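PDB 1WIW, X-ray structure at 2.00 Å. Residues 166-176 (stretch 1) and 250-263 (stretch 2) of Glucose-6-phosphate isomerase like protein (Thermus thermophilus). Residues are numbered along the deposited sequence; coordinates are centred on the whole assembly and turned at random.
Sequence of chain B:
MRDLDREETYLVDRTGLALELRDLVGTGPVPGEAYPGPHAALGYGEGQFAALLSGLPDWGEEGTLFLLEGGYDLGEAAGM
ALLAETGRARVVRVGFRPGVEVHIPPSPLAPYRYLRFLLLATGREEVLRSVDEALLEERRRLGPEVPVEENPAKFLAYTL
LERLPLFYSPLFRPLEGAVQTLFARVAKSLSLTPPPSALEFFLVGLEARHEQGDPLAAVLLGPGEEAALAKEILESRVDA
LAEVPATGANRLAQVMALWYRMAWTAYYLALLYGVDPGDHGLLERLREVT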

# COMPACT_ATOMS: atom_id res chain seq x y z
N LEU B 166 11.50 6.66 1.61
CA LEU B 166 10.98 5.35 1.24
C LEU B 166 10.90 4.56 2.55
O LEU B 166 11.92 4.16 3.10
N PHE B 167 9.68 4.35 3.04
CA PHE B 167 9.46 3.64 4.29
C PHE B 167 9.22 2.14 4.09
O PHE B 167 8.37 1.75 3.29
N TYR B 168 9.96 1.33 4.84
CA TYR B 168 9.84 -0.13 4.77
C TYR B 168 9.76 -0.68 6.20
O TYR B 168 10.68 -0.49 7.00
N SER B 169 8.65 -1.34 6.52
CA SER B 169 8.43 -1.90 7.85
C SER B 169 8.08 -3.39 7.82
O SER B 169 6.91 -3.77 7.87
N PRO B 170 9.11 -4.24 7.76
CA PRO B 170 8.98 -5.71 7.71
C PRO B 170 8.17 -6.31 8.87
O PRO B 170 7.39 -7.23 8.66
N LEU B 171 8.37 -5.79 10.08
CA LEU B 171 7.67 -6.32 11.25
C LEU B 171 6.16 -6.26 11.08
O LEU B 171 5.42 -7.05 11.67
N PHE B 172 5.69 -5.31 10.27
CA PHE B 172 4.27 -5.14 10.00
C PHE B 172 4.17 -4.19 8.82
O PHE B 172 4.30 -2.97 8.97
N ARG B 173 3.94 -4.75 7.63
CA ARG B 173 3.88 -3.97 6.40
C ARG B 173 2.90 -2.80 6.40
O ARG B 173 3.19 -1.75 5.83
N PRO B 174 1.72 -2.96 7.03
CA PRO B 174 0.77 -1.83 7.03
C PRO B 174 1.29 -0.57 7.72
O PRO B 174 0.73 0.51 7.55
N LEU B 175 2.37 -0.69 8.49
CA LEU B 175 2.93 0.47 9.18
C LEU B 175 3.43 1.50 8.16
O LEU B 175 3.27 2.71 8.36
N GLU B 176 4.01 1.02 7.06
CA GLU B 176 4.54 1.90 6.01
C GLU B 176 3.47 2.88 5.53
O GLU B 176 3.72 4.09 5.42
N ASN B 250 7.05 -6.04 22.79
CA ASN B 250 6.31 -6.96 21.93
C ASN B 250 6.04 -6.27 20.60
O ASN B 250 6.13 -5.05 20.49
N ARG B 251 5.70 -7.05 19.59
CA ARG B 251 5.48 -6.52 18.25
C ARG B 251 4.49 -5.37 18.13
O ARG B 251 4.76 -4.39 17.44
N LEU B 252 3.35 -5.47 18.80
CA LEU B 252 2.35 -4.42 18.73
C LEU B 252 2.89 -3.11 19.32
O LEU B 252 2.69 -2.04 18.76
N ALA B 253 3.58 -3.21 20.46
CA ALA B 253 4.15 -2.02 21.10
C ALA B 253 5.22 -1.41 20.20
O ALA B 253 5.28 -0.19 20.03
N GLN B 254 6.06 -2.26 19.62
CA GLN B 254 7.11 -1.80 18.72
C GLN B 254 6.54 -1.04 17.53
O GLN B 254 7.06 0.01 17.13
N VAL B 255 5.46 -1.56 16.95
CA VAL B 255 4.84 -0.90 15.81
C VAL B 255 4.37 0.50 16.19
O VAL B 255 4.67 1.48 15.51
N MSE B 256 3.64 0.60 17.30
CA MSE B 256 3.13 1.88 17.76
C MSE B 256 4.26 2.85 18.14
O MSE B 256 4.15 4.06 17.92
N ALA B 257 5.34 2.32 18.71
CA ALA B 257 6.49 3.16 19.08
C ALA B 257 7.12 3.73 17.82
O ALA B 257 7.51 4.89 17.78
N LEU B 258 7.21 2.91 16.77
CA LEU B 258 7.78 3.36 15.51
C LEU B 258 6.86 4.44 14.94
O LEU B 258 7.31 5.50 14.53
N TRP B 259 5.56 4.15 14.93
CA TRP B 259 4.56 5.10 14.44
C TRP B 259 4.67 6.44 15.18
O TRP B 259 4.64 7.50 14.56
N TYR B 260 4.78 6.38 16.51
CA TYR B 260 4.88 7.59 17.33
C TYR B 260 6.14 8.40 17.02
O TYR B 260 6.09 9.62 16.89
N ARG B 261 7.28 7.73 16.91
CA ARG B 261 8.52 8.44 16.60
C ARG B 261 8.43 9.09 15.21
O ARG B 261 9.02 10.15 14.97
N MSE B 262 7.72 8.45 14.30
CA MSE B 262 7.56 9.01 12.96
C MSE B 262 6.61 10.21 12.97
O MSE B 262 6.75 11.13 12.17
N ALA B 263 5.64 10.20 13.88
CA ALA B 263 4.71 11.33 13.96
C ALA B 263 5.53 12.55 14.38
O ALA B 263 5.39 13.63 13.82

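The contact between the two stretches is apolar at its centre. Leu171, Leu175, Val255 and Leu258 make up much of it. All four point their CA-to-CB bonds toward the opposing stretch. The backbones come close here: the CA atoms of Leu175 and Val255 are 7.0 Å apart, and those of Leu171 and Arg251 are 7.3 Å apart.

Leu171 has chi1 at 84° (p) and chi2 at 165° (t). Leu171 CD1 lies 3.7 Å from Val255 CG2 and 4.0 Å from Gln254 CB. Leu171 CD2 lies 3.8 Å from Leu258 CD1. Its contacts run from Arg251 to Leu258, nearly two turns of the helix.

Leu175 is a t, p rotamer and divides its methyls. Leu175 CD2 meets Leu258 CD1 at 3.6 Å. Leu175 CD1 lies 4.2 Å from Val255 CG1 and 4.0 Å from Trp259 CB. Leu258, in the m, t rotamer, thus brings one methyl, CD1, to both leucines of stretch 1. Val255 has chi1 at 165° (t). Its CG2 is also 3.7 Å from Phe172 CB. Phe172 (chi1 t) points its CB toward the helix, and Val255 CG2 is oblique to its ring. Trp259 leaves the helix sideways with chi1 t.

A second apolar contact lies farther along the helix. Phe167, on the strand with chi1 m, points toward selenomethionine Met262. The CA atoms of this pair are 10.4 Å apart, so long side chains must bridge the gap. Phe167 CE2 is only 3.1 Å from Met262 CE, a tight approach for two carbons. Met262 has chi1 and chi2 both m, with chi3 off the wells at -129°. Its SE lies 5.4 Å from the centroid of the Phe167 ring, in an oblique sulfur-aromatic arrangement.

No hydrogen bond crosses between the stretches. The polar groups instead organise each stretch on its own side. In stretch 1 a type I turn runs from Ser169 to Phe172, closed by Phe172 N to Ser169 O at 3.1 Å. Ser169 OG, with chi1 p, donates to Phe172 O at 2.7 Å. Ser169 N donates to Glu176 OE1 at 2.7 Å. The same carboxylate oxygen, Glu176 OE1, forms a salt bridge with Arg173 NE at 2.7 Å. These bonds tie the turn to the helix that follows, and Leu171 and Leu175 are carried on this framework.

In stretch 2, Asn250 caps the helix. Its OD1 accepts from Ala253 N at 2.9 Å. Arg251 is exposed, and its CA-to-CB bond points sideways; its backbone O is 4.3 Å from Leu171 CD1. Arg251 NH1 makes a weak hydrogen bond to Gln254 OE1 at 2.8 Å. Gln254 also points sideways, and its NE2 is hydrogen-bonded elsewhere in the structure.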

# COMPACT_ATOMS: atom_id res chain seq x y z
CB LEU B 166 11.93 4.67 0.26
CG LEU B 166 11.73 3.18 -0.05
CD1 LEU B 166 10.29 2.91 -0.47
CD2 LEU B 166 12.71 2.76 -1.15
CB PHE B 167 8.28 4.23 5.06
CG PHE B 167 8.41 5.69 5.36
CD1 PHE B 167 7.61 6.62 4.71
CD2 PHE B 167 9.32 6.14 6.31
CE1 PHE B 167 7.72 7.98 5.00
CE2 PHE B 167 9.43 7.49 6.61
CZ PHE B 167 8.63 8.42 5.95
CB TYR B 168 11.06 -0.73 4.05
CG TYR B 168 11.02 -2.24 3.92
CD1 TYR B 168 12.16 -3.00 4.15
CD2 TYR B 168 9.84 -2.90 3.58
CE1 TYR B 168 12.13 -4.40 4.06
CE2 TYR B 168 9.80 -4.29 3.49
CZ TYR B 168 10.95 -5.03 3.73
OH TYR B 168 10.90 -6.41 3.67
CB SER B 169 7.30 -1.15 8.56
OG SER B 169 6.09 -1.23 7.82
CB PRO B 170 10.44 -6.18 7.75
CG PRO B 170 11.19 -5.06 7.15
CD PRO B 170 10.53 -3.84 7.74
CB LEU B 171 8.08 -5.58 12.53
CG LEU B 171 7.41 -4.26 12.90
CD1 LEU B 171 7.72 -3.93 14.37
CD2 LEU B 171 7.88 -3.15 11.97
CB PHE B 172 3.56 -4.55 11.22
CG PHE B 172 2.07 -4.59 11.13
CD1 PHE B 172 1.32 -3.42 11.20
CD2 PHE B 172 1.40 -5.80 10.99
CE1 PHE B 172 -0.07 -3.46 11.14
CE2 PHE B 172 0.01 -5.85 10.93
CZ PHE B 172 -0.72 -4.67 11.00
CB ARG B 173 3.62 -4.89 5.20
CG ARG B 173 4.73 -5.91 4.94
CD ARG B 173 6.08 -5.24 4.70
NE ARG B 173 6.03 -4.28 3.61
CZ ARG B 173 6.04 -4.59 2.32
NH1 ARG B 173 5.97 -3.62 1.41
NH2 ARG B 173 6.16 -5.86 1.94
CB PRO B 174 -0.46 -2.41 7.71
CG PRO B 174 -0.42 -3.85 7.29
CD PRO B 174 1.05 -4.19 7.49
CB LEU B 175 4.09 0.06 10.10
CG LEU B 175 4.89 1.22 10.73
CD1 LEU B 175 3.96 2.10 11.57
CD2 LEU B 175 6.02 0.66 11.59
CB GLU B 176 5.02 1.06 4.82
CG GLU B 176 6.13 0.10 5.17
CD GLU B 176 6.25 -1.05 4.19
OE1 GLU B 176 7.11 -1.92 4.41
OE2 GLU B 176 5.48 -1.09 3.20
CB ASN B 250 5.01 -7.43 22.61
CG ASN B 250 4.02 -6.30 22.82
OD1 ASN B 250 3.49 -5.73 21.86
ND2 ASN B 250 3.75 -5.98 24.09
CB ARG B 251 5.10 -7.65 17.30
CG ARG B 251 6.17 -8.72 17.18
CD ARG B 251 7.45 -8.19 16.51
NE ARG B 251 8.48 -9.23 16.46
CZ ARG B 251 9.43 -9.40 17.38
NH1 ARG B 251 9.49 -8.58 18.43
NH2 ARG B 251 10.30 -10.40 17.26
CB LEU B 252 1.07 -4.86 19.45
CG LEU B 252 -0.21 -4.04 19.17
CD1 LEU B 252 -1.44 -4.87 19.50
CD2 LEU B 252 -0.19 -2.78 19.98
CB ALA B 253 4.76 -2.40 22.45
CB GLN B 254 7.94 -3.00 18.24
CG GLN B 254 8.81 -3.63 19.33
CD GLN B 254 9.69 -4.74 18.80
OE1 GLN B 254 9.21 -5.77 18.33
NE2 GLN B 254 11.00 -4.54 18.88
CB VAL B 255 3.63 -1.71 15.27
CG1 VAL B 255 2.78 -0.85 14.33
CG2 VAL B 255 4.14 -2.95 14.53
CB MSE B 256 2.18 1.65 18.93
CG MSE B 256 0.81 2.32 18.78
SE MSE B 256 -0.03 2.12 17.03
CE MSE B 256 -0.23 0.20 17.02
CB ALA B 257 7.52 2.34 19.86
CB LEU B 258 7.88 2.20 14.51
CG LEU B 258 9.02 1.19 14.72
CD1 LEU B 258 8.79 -0.03 13.85
CD2 LEU B 258 10.36 1.84 14.41
CB TRP B 259 3.16 4.50 14.63
CG TRP B 259 2.03 5.42 14.25
CD1 TRP B 259 1.51 5.61 13.00
CD2 TRP B 259 1.31 6.29 15.12
NE1 TRP B 259 0.50 6.54 13.05
CE2 TRP B 259 0.36 6.98 14.34
CE3 TRP B 259 1.37 6.55 16.50
CZ2 TRP B 259 -0.53 7.92 14.89
CZ3 TRP B 259 0.49 7.49 17.04
CH2 TRP B 259 -0.45 8.16 16.24
CB TYR B 260 4.86 7.22 18.82
CG TYR B 260 4.83 8.39 19.78
CD1 TYR B 260 3.74 9.28 19.81
CD2 TYR B 260 5.86 8.60 20.70
CE1 TYR B 260 3.68 10.33 20.73
CE2 TYR B 260 5.81 9.65 21.63
CZ TYR B 260 4.72 10.51 21.63
OH TYR B 260 4.64 11.53 22.56
CB ARG B 261 9.73 7.50 16.65
CG ARG B 261 11.03 8.21 16.30
CD ARG B 261 12.23 7.27 16.30
NE ARG B 261 12.52 6.72 17.62
CZ ARG B 261 13.70 6.22 17.97
NH1 ARG B 261 13.89 5.74 19.19
NH2 ARG B 261 14.71 6.23 17.10
CB MSE B 262 7.07 7.95 11.97
CG MSE B 262 8.10 6.87 11.69
SE MSE B 262 9.77 7.56 10.92
CE MSE B 262 9.89 6.37 9.43
CB ALA B 263 3.61 11.06 14.99